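Local coordinates for protein bacterial leucyl aminopeptidase (Legionella pneumophila, PDB 6ESL) that probably removes amino-terminal residues, leucine above all, from peptides as a secreted zinc aminopeptidase linked to nutrient acquisition during infection of amoebas, at residues E119-A124 against D317-V322. Residues are numbered along the deposited sequence; the frame is centred on the assembly and turned at random.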
ATOM      1  N   GLU B 119     -18.647  -4.766 -18.446  1.00 61.39           N
ATOM      2  CA  GLU B 119     -19.053  -5.503 -19.637  1.00 63.75           C
ATOM      3  C   GLU B 119     -17.962  -5.538 -20.702  1.00 59.40           C
ATOM      4  O   GLU B 119     -17.696  -6.623 -21.239  1.00 58.52           O
ATOM      5  CB  GLU B 119     -20.384  -4.998 -20.246  1.00 70.89           C
ATOM      6  CG  GLU B 119     -21.602  -5.254 -19.353  1.00 75.46           C
ATOM      7  CD  GLU B 119     -22.887  -4.689 -19.931  1.00 81.46           C
ATOM      8  OE1 GLU B 119     -22.810  -3.928 -20.938  1.00 84.71           O
ATOM      9  OE2 GLU B 119     -23.974  -5.035 -19.408  1.00 82.97           O
ATOM     10  N   GLU B 120     -17.320  -4.403 -20.964  1.00 57.45           N
ATOM     11  CA  GLU B 120     -16.249  -4.334 -21.956  1.00 57.86           C
ATOM     12  C   GLU B 120     -15.051  -5.205 -21.574  1.00 54.15           C
ATOM     13  O   GLU B 120     -14.473  -5.882 -22.425  1.00 51.99           O
ATOM     14  CB  GLU B 120     -15.800  -2.885 -22.157  1.00 61.25           C
ATOM     15  CG  GLU B 120     -14.664  -2.719 -23.154  1.00 64.12           C
ATOM     16  CD  GLU B 120     -14.242  -1.273 -23.321  1.00 68.89           C
ATOM     17  OE1 GLU B 120     -14.858  -0.395 -22.682  1.00 62.25           O
ATOM     18  OE2 GLU B 120     -13.294  -1.014 -24.092  1.00 80.98           O
ATOM     19  N   VAL B 121     -14.680  -5.186 -20.296  1.00 51.32           N
ATOM     20  CA  VAL B 121     -13.541  -6.009 -19.801  1.00 49.31           C
ATOM     21  C   VAL B 121     -13.848  -7.503 -19.911  1.00 51.22           C
ATOM     22  O   VAL B 121     -13.079  -8.296 -20.494  1.00 49.99           O
ATOM     23  CB  VAL B 121     -13.225  -5.692 -18.316  1.00 48.16           C
ATOM     24  CG1 VAL B 121     -12.198  -6.682 -17.779  1.00 45.57           C
ATOM     25  CG2 VAL B 121     -12.686  -4.272 -18.151  1.00 45.59           C
ATOM     26  N   ASN B 122     -15.028  -7.881 -19.422  1.00 53.87           N
ATOM     27  CA  ASN B 122     -15.409  -9.299 -19.392  1.00 55.83           C
ATOM     28  C   ASN B 122     -15.532  -9.884 -20.761  1.00 55.32           C
ATOM     29  O   ASN B 122     -15.160 -11.035 -20.958  1.00 56.96           O
ATOM     30  CB  ASN B 122     -16.656  -9.556 -18.513  1.00 58.61           C
ATOM     31  CG  ASN B 122     -16.286  -9.637 -17.026  1.00 59.48           C
ATOM     32  OD1 ASN B 122     -15.296 -10.279 -16.665  1.00 62.31           O
ATOM     33  ND2 ASN B 122     -17.021  -8.951 -16.179  1.00 58.24           N
ATOM     34  N   ALA B 123     -15.962  -9.072 -21.719  1.00 55.92           N
ATOM     35  CA  ALA B 123     -15.995  -9.514 -23.138  1.00 57.32           C
ATOM     36  C   ALA B 123     -14.621  -9.629 -23.733  1.00 54.36           C
ATOM     37  O   ALA B 123     -14.314 -10.591 -24.475  1.00 53.89           O
ATOM     38  CB  ALA B 123     -16.854  -8.551 -23.981  1.00 60.84           C
ATOM     39  N   ALA B 124     -13.765  -8.641 -23.440  1.00 50.70           N
ATOM     40  CA  ALA B 124     -12.379  -8.709 -23.913  1.00 49.05           C
ATOM     41  C   ALA B 124     -11.631  -9.913 -23.308  1.00 47.66           C
ATOM     42  O   ALA B 124     -10.848 -10.541 -24.017  1.00 46.47           O
ATOM     43  CB  ALA B 124     -11.640  -7.422 -23.607  1.00 48.06           C
ATOM     44  N   ASP B 317      -8.984  -9.439  -7.978  1.00 36.21           N
ATOM     45  CA  ASP B 317     -10.071 -10.091  -7.273  1.00 38.07           C
ATOM     46  C   ASP B 317     -11.395 -10.077  -8.102  1.00 39.00           C
ATOM     47  O   ASP B 317     -12.036 -11.127  -8.283  1.00 42.53           O
ATOM     48  CB  ASP B 317     -10.274  -9.447  -5.914  1.00 39.82           C
ATOM     49  CG  ASP B 317     -11.443 -10.062  -5.177  1.00 43.89           C
ATOM     50  OD1 ASP B 317     -11.355 -11.254  -4.840  1.00 50.07           O
ATOM     51  OD2 ASP B 317     -12.478  -9.415  -5.030  1.00 47.11           O
ATOM     52  N   HIS B 318     -11.734  -8.910  -8.636  1.00 39.97           N
ATOM     53  CA  HIS B 318     -12.936  -8.705  -9.428  1.00 44.01           C
ATOM     54  C   HIS B 318     -12.954  -9.442 -10.749  1.00 43.09           C
ATOM     55  O   HIS B 318     -13.979 -10.054 -11.133  1.00 44.95           O
ATOM     56  CB  HIS B 318     -13.177  -7.203  -9.725  1.00 48.57           C
ATOM     57  CG  HIS B 318     -14.590  -6.893 -10.137  1.00 55.14           C
ATOM     58  ND1 HIS B 318     -15.460  -6.218  -9.310  1.00 59.88           N
ATOM     59  CD2 HIS B 318     -15.304  -7.217 -11.248  1.00 57.20           C
ATOM     60  CE1 HIS B 318     -16.631  -6.106  -9.898  1.00 59.77           C
ATOM     61  NE2 HIS B 318     -16.558  -6.674 -11.091  1.00 61.66           N
ATOM     62  N   TYR B 319     -11.854  -9.400 -11.491  1.00 40.36           N
ATOM     63  CA  TYR B 319     -11.885  -9.972 -12.858  1.00 41.14           C
ATOM     64  C   TYR B 319     -11.179 -11.283 -13.003  1.00 39.74           C
ATOM     65  O   TYR B 319     -11.478 -11.964 -13.906  1.00 39.50           O
ATOM     66  CB  TYR B 319     -11.255  -9.005 -13.872  1.00 41.76           C
ATOM     67  CG  TYR B 319     -12.064  -7.761 -14.144  1.00 44.62           C
ATOM     68  CD1 TYR B 319     -13.353  -7.849 -14.776  1.00 45.06           C
ATOM     69  CD2 TYR B 319     -11.580  -6.492 -13.811  1.00 41.84           C
ATOM     70  CE1 TYR B 319     -14.087  -6.696 -15.036  1.00 45.53           C
ATOM     71  CE2 TYR B 319     -12.330  -5.349 -14.124  1.00 43.42           C
ATOM     72  CZ  TYR B 319     -13.570  -5.470 -14.730  1.00 44.21           C
ATOM     73  OH  TYR B 319     -14.286  -4.323 -15.021  1.00 45.46           O
ATOM     74  N   ILE B 320     -10.192 -11.597 -12.173  1.00 38.05           N
ATOM     75  CA  ILE B 320      -9.408 -12.826 -12.358  1.00 38.31           C
ATOM     76  C   ILE B 320      -9.876 -13.938 -11.395  1.00 38.73           C
ATOM     77  O   ILE B 320      -9.728 -15.138 -11.694  1.00 39.28           O
ATOM     78  CB  ILE B 320      -7.879 -12.561 -12.205  1.00 38.84           C
ATOM     79  CG1 ILE B 320      -7.406 -11.294 -12.974  1.00 40.54           C
ATOM     80  CG2 ILE B 320      -7.075 -13.746 -12.618  1.00 37.33           C
ATOM     81  CD1 ILE B 320      -7.749 -11.382 -14.436  1.00 42.44           C
ATOM     82  N   HIS B 321     -10.362 -13.543 -10.218  1.00 39.58           N
ATOM     83  CA  HIS B 321     -10.923 -14.494  -9.255  1.00 40.05           C
ATOM     84  C   HIS B 321      -9.887 -15.501  -8.755  1.00 37.94           C
ATOM     85  O   HIS B 321     -10.185 -16.655  -8.641  1.00 37.16           O
ATOM     86  CB  HIS B 321     -12.190 -15.194  -9.832  1.00 45.72           C
ATOM     87  CG  HIS B 321     -13.264 -14.228 -10.200  1.00 48.34           C
ATOM     88  ND1 HIS B 321     -13.735 -14.081 -11.488  1.00 53.33           N
ATOM     89  CD2 HIS B 321     -13.945 -13.335  -9.439  1.00 52.39           C
ATOM     90  CE1 HIS B 321     -14.671 -13.144 -11.506  1.00 54.88           C
ATOM     91  NE2 HIS B 321     -14.803 -12.666 -10.277  1.00 55.01           N
ATOM     92  N   VAL B 322      -8.703 -14.976  -8.374  1.00 35.01           N
ATOM     93  CA  VAL B 322      -7.722 -15.731  -7.640  1.00 31.28           C
ATOM     94  C   VAL B 322      -7.282 -14.897  -6.415  1.00 30.12           C
ATOM     95  O   VAL B 322      -7.525 -13.690  -6.354  1.00 28.90           O
ATOM     96  CB  VAL B 322      -6.534 -16.078  -8.540  1.00 31.54           C
ATOM     97  CG1 VAL B 322      -7.007 -16.975  -9.717  1.00 31.93           C
ATOM     98  CG2 VAL B 322      -5.798 -14.827  -8.988  1.00 30.20           C
TER
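Val121 sets its CG1 methyl over one face of the Tyr319 ring, a CH-pi contact. Val121 CG1 lies 3.4 Å from the centroid of the Tyr319 ring, 16° off its normal, and comes closest at Tyr319 CE1, 3.3 Å away. With CG1 anti to the backbone N (chi1 172°), that branch is laid over the carbons of the ring, while Val121 CG2 reaches the phenol end, 3.5 Å from Tyr319 OH. On the opposite face, His318 brings its CD2 over the rim.

The contact joins helix 118-125 to the C-terminal part of helix 306-320, which belongs to the M28 peptidase domain with its mixed eight-stranded sheet. Leu125 and Glu118 of the first helix also touch the tyrosine.

The carboxamide of Asn122 sits at the ring edge, its plane turned 66° from the ring, with Asn122 OD1 3.6 Å from Tyr319 CD1 and Asn122 ND2 3.9 Å from Tyr319 CE1. No hydrogen bond joins the two segments; Tyr319 OH is instead hydrogen-bonded to Glu389 OE2 on helix 373-391, the helix that Ala124 also meets through Val384 and Ile388.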